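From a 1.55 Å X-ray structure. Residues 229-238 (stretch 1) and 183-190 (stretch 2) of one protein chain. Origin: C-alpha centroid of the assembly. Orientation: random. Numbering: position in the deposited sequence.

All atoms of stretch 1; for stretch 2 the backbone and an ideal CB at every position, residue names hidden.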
# COMPACT_ATOMS: atom_id res chain seq x y z
N ILE A 229 -12.19 -14.58 1.62
CA ILE A 229 -10.74 -14.46 1.63
C ILE A 229 -10.24 -15.89 1.79
O ILE A 229 -10.54 -16.56 2.78
CB ILE A 229 -10.23 -13.61 2.81
CG1 ILE A 229 -10.74 -12.17 2.67
CG2 ILE A 229 -8.70 -13.63 2.85
CD1 ILE A 229 -10.66 -11.36 3.95
N PHE A 230 -9.49 -16.37 0.80
CA PHE A 230 -8.96 -17.74 0.83
C PHE A 230 -7.59 -17.79 1.48
O PHE A 230 -6.74 -16.93 1.24
CB PHE A 230 -8.87 -18.29 -0.60
CG PHE A 230 -10.19 -18.73 -1.18
CD1 PHE A 230 -11.40 -18.22 -0.71
CD2 PHE A 230 -10.22 -19.65 -2.23
CE1 PHE A 230 -12.61 -18.62 -1.27
CE2 PHE A 230 -11.43 -20.05 -2.80
CZ PHE A 230 -12.63 -19.53 -2.31
N VAL A 231 -7.37 -18.81 2.31
CA VAL A 231 -6.10 -18.98 3.00
C VAL A 231 -5.36 -20.15 2.36
O VAL A 231 -5.97 -21.20 2.10
CB VAL A 231 -6.30 -19.27 4.51
CG1 VAL A 231 -4.96 -19.23 5.23
CG2 VAL A 231 -7.27 -18.26 5.11
N TYR A 232 -4.07 -19.98 2.12
CA TYR A 232 -3.25 -21.03 1.51
C TYR A 232 -1.92 -21.27 2.20
O TYR A 232 -1.43 -20.42 2.95
CB TYR A 232 -2.92 -20.68 0.05
CG TYR A 232 -4.09 -20.61 -0.89
CD1 TYR A 232 -4.80 -19.42 -1.06
CD2 TYR A 232 -4.46 -21.72 -1.64
CE1 TYR A 232 -5.86 -19.34 -1.96
CE2 TYR A 232 -5.52 -21.65 -2.55
CZ TYR A 232 -6.21 -20.45 -2.70
OH TYR A 232 -7.24 -20.38 -3.60
N GLN A 233 -1.35 -22.43 1.93
CA GLN A 233 -0.05 -22.81 2.44
C GLN A 233 0.75 -23.02 1.15
O GLN A 233 0.21 -23.51 0.16
CB GLN A 233 -0.13 -24.12 3.23
CG GLN A 233 1.14 -24.47 3.98
CD GLN A 233 0.99 -25.73 4.81
OE1 GLN A 233 0.70 -26.80 4.28
NE2 GLN A 233 1.19 -25.60 6.12
N ILE A 234 2.02 -22.62 1.16
CA ILE A 234 2.86 -22.73 -0.03
C ILE A 234 2.87 -24.07 -0.77
O ILE A 234 2.84 -24.09 -2.00
CB ILE A 234 4.33 -22.37 0.30
CG1 ILE A 234 4.43 -20.87 0.61
CG2 ILE A 234 5.24 -22.73 -0.87
CD1 ILE A 234 5.83 -20.42 0.97
N THR A 235 2.89 -25.17 -0.04
CA THR A 235 2.94 -26.49 -0.66
C THR A 235 1.61 -27.10 -1.10
O THR A 235 1.59 -28.20 -1.66
CB THR A 235 3.64 -27.51 0.26
OG1 THR A 235 2.82 -27.75 1.41
CG2 THR A 235 4.99 -26.99 0.70
N GLU A 236 0.50 -26.41 -0.85
CA GLU A 236 -0.80 -26.96 -1.23
C GLU A 236 -1.63 -26.05 -2.12
O GLU A 236 -1.75 -24.85 -1.87
CB GLU A 236 -1.61 -27.31 0.03
CG GLU A 236 -0.99 -28.42 0.85
CD GLU A 236 -0.79 -29.69 0.04
OE1 GLU A 236 -1.79 -30.24 -0.47
OE2 GLU A 236 0.37 -30.14 -0.08
N LYS A 237 -2.22 -26.63 -3.16
CA LYS A 237 -3.05 -25.88 -4.10
C LYS A 237 -4.45 -25.66 -3.54
O LYS A 237 -5.12 -24.69 -3.89
CB LYS A 237 -3.14 -26.63 -5.43
CG LYS A 237 -1.80 -26.84 -6.12
CD LYS A 237 -1.96 -27.58 -7.44
CE LYS A 237 -0.62 -27.70 -8.16
NZ LYS A 237 -0.76 -28.39 -9.47
N THR A 238 -4.88 -26.56 -2.66
CA THR A 238 -6.20 -26.46 -2.05
C THR A 238 -6.14 -25.54 -0.83
O THR A 238 -5.27 -25.68 0.02
CB THR A 238 -6.70 -27.84 -1.58
OG1 THR A 238 -6.72 -28.75 -2.69
CG2 THR A 238 -8.11 -27.73 -1.00
N UNK A 183 7.39 -20.21 -11.16
CA UNK A 183 5.99 -20.16 -10.74
C UNK A 183 5.69 -21.40 -9.91
O UNK A 183 5.72 -22.52 -10.43
CB UNK A 183 5.05 -20.07 -11.94
N UNK A 184 5.39 -21.21 -8.63
CA UNK A 184 5.09 -22.34 -7.75
C UNK A 184 3.62 -22.69 -7.76
O UNK A 184 3.24 -23.86 -7.72
CB UNK A 184 5.53 -22.03 -6.32
N UNK A 185 2.78 -21.66 -7.79
CA UNK A 185 1.33 -21.85 -7.83
C UNK A 185 0.69 -20.69 -8.56
O UNK A 185 1.23 -19.58 -8.58
CB UNK A 185 0.75 -21.98 -6.42
N UNK A 186 -0.45 -20.95 -9.17
CA UNK A 186 -1.19 -19.91 -9.89
C UNK A 186 -2.65 -20.05 -9.52
O UNK A 186 -3.19 -21.16 -9.48
CB UNK A 186 -0.99 -20.01 -11.40
N UNK A 187 -3.30 -18.93 -9.23
CA UNK A 187 -4.71 -18.95 -8.86
C UNK A 187 -5.56 -18.03 -9.72
O UNK A 187 -5.18 -16.88 -9.97
CB UNK A 187 -4.87 -18.56 -7.39
N UNK A 188 -6.70 -18.54 -10.17
CA UNK A 188 -7.65 -17.78 -10.98
C UNK A 188 -9.00 -18.08 -10.35
O UNK A 188 -9.80 -18.84 -10.89
CB UNK A 188 -7.60 -18.15 -12.46
N UNK A 189 -9.25 -17.48 -9.19
CA UNK A 189 -10.48 -17.72 -8.44
C UNK A 189 -11.76 -17.09 -9.00
O UNK A 189 -12.85 -17.39 -8.52
CB UNK A 189 -10.28 -17.21 -7.01
N UNK A 190 -11.63 -16.24 -10.02
CA UNK A 190 -12.80 -15.61 -10.61
C UNK A 190 -13.59 -16.60 -11.46
O UNK A 190 -14.48 -17.29 -10.96
CB UNK A 190 -12.38 -14.40 -11.45

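Position 183 has extended backbone angles (-85/115), and no atom of stretch 1 lies within 5.5 Å of its ideal CB. Stretch 1 therefore sets little constraint, and many side chains would suit. The residue is Val-183, which makes no contact here.

At position 184 the CA-to-CB bond points toward stretch 1, but the ideal CB is still 5.5 Å from Ile-234 O. The gap calls for some length, and the methyl groups of Ile-234 favour an apolar end; leucine, isoleucine or methionine would be reasonable. Met-184 fills it, with chi1 m, chi2 t and chi3 p, and its CE comes 3.4 Å from Ile-234 CG2.

Position 185 also points toward stretch 1, with the ideal CB 5.3 Å from Ile-234 O and 5.5 Å from Lys-237 CG. What stretch 1 offers is a set of carbonyl oxygens at the Gln-233 to Glu-236 type I turn, so a side chain with a donor two or more bonds beyond CB is indicated: glutamine, lysine or arginine. Gln-185 is found, and it has the largest area covered by the other stretch, 87 Å². Its NE2 donates to Glu-236 O at 3.2 Å, with an N-H...acceptor angle of 138°. Weak bonds run from the same NE2 to Ile-234 O at 2.6 Å (125°) and to Gln-233 O at 3.4 Å. Gln-233 O also accepts the turn's own backbone bond from Glu-236 N, at 3.1 Å, so this oxygen is shared between the turn and the weak bond from Gln-185 NE2. Gln-185 OE1 lies 3.1 Å from Lys-237 CA.

At position 186 CA-to-CB points away, leaving the choice open, polar groups included. His-186 uses chi1 p, and its ND1 donates to the side chain at 188, within its own stretch.

Position 187 points toward Tyr-232, whose OH is 4.8 Å from the ideal CB. An aromatic or large aliphatic group could cover that ring. Phe-187 does so: CE2 lies over one face of the tyrosine ring, 3.3 Å from Tyr-232 CE2. The centroids are 4.4 Å apart and the planes meet at 48°, an oblique pairing.

Position 188 is out of reach, so stretch 1 does not select its residue. Glu-188 accepts from His-186 ND1 through OE2 at 2.9 Å.

At position 189 CA-to-CB points toward stretch 1 again, and the ideal CB is 5.2 Å from Phe-230 CE2; two aromatic rings nearby suggest a branched or long apolar side chain. Leu-189 places CD1 3.7 Å from Phe-230 CD2 and CD2 3.5 Å from Tyr-232 OH.

Position 190 is out of reach and unconstrained; it is Lys-190.

Stretch 2, residues 183-190: VMQHFELK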
# COMPACT_ATOMS: atom_id res chain seq x y z
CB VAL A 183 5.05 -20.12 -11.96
CG1 VAL A 183 3.60 -20.19 -11.49
CG2 VAL A 183 5.30 -18.86 -12.77
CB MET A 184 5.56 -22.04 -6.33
CG MET A 184 7.06 -21.89 -6.22
SD MET A 184 7.53 -21.45 -4.56
CE MET A 184 7.14 -22.96 -3.69
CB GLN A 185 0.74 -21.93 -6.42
CG GLN A 185 1.14 -23.15 -5.61
CD GLN A 185 0.17 -23.41 -4.47
OE1 GLN A 185 -1.01 -23.69 -4.70
NE2 GLN A 185 0.65 -23.32 -3.24
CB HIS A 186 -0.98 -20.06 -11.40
CG HIS A 186 -1.50 -21.35 -11.97
ND1 HIS A 186 -2.84 -21.58 -12.20
CD2 HIS A 186 -0.86 -22.48 -12.34
CE1 HIS A 186 -3.00 -22.79 -12.69
NE2 HIS A 186 -1.81 -23.36 -12.79
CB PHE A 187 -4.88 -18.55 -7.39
CG PHE A 187 -3.93 -19.24 -6.45
CD1 PHE A 187 -2.69 -18.68 -6.17
CD2 PHE A 187 -4.27 -20.44 -5.84
CE1 PHE A 187 -1.79 -19.31 -5.30
CE2 PHE A 187 -3.39 -21.09 -4.97
CZ PHE A 187 -2.15 -20.52 -4.70
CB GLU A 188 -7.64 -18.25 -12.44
CG GLU A 188 -6.29 -18.20 -13.12
CD GLU A 188 -5.35 -19.30 -12.66
OE1 GLU A 188 -5.75 -20.48 -12.70
OE2 GLU A 188 -4.21 -18.98 -12.27
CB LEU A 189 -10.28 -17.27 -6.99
CG LEU A 189 -9.06 -17.88 -6.28
CD1 LEU A 189 -9.00 -17.39 -4.84
CD2 LEU A 189 -9.13 -19.40 -6.32
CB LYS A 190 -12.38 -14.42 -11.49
CG LYS A 190 -11.71 -13.29 -10.72
CD LYS A 190 -11.39 -12.12 -11.64
CE LYS A 190 -12.64 -11.52 -12.25
NZ LYS A 190 -12.33 -10.39 -13.16
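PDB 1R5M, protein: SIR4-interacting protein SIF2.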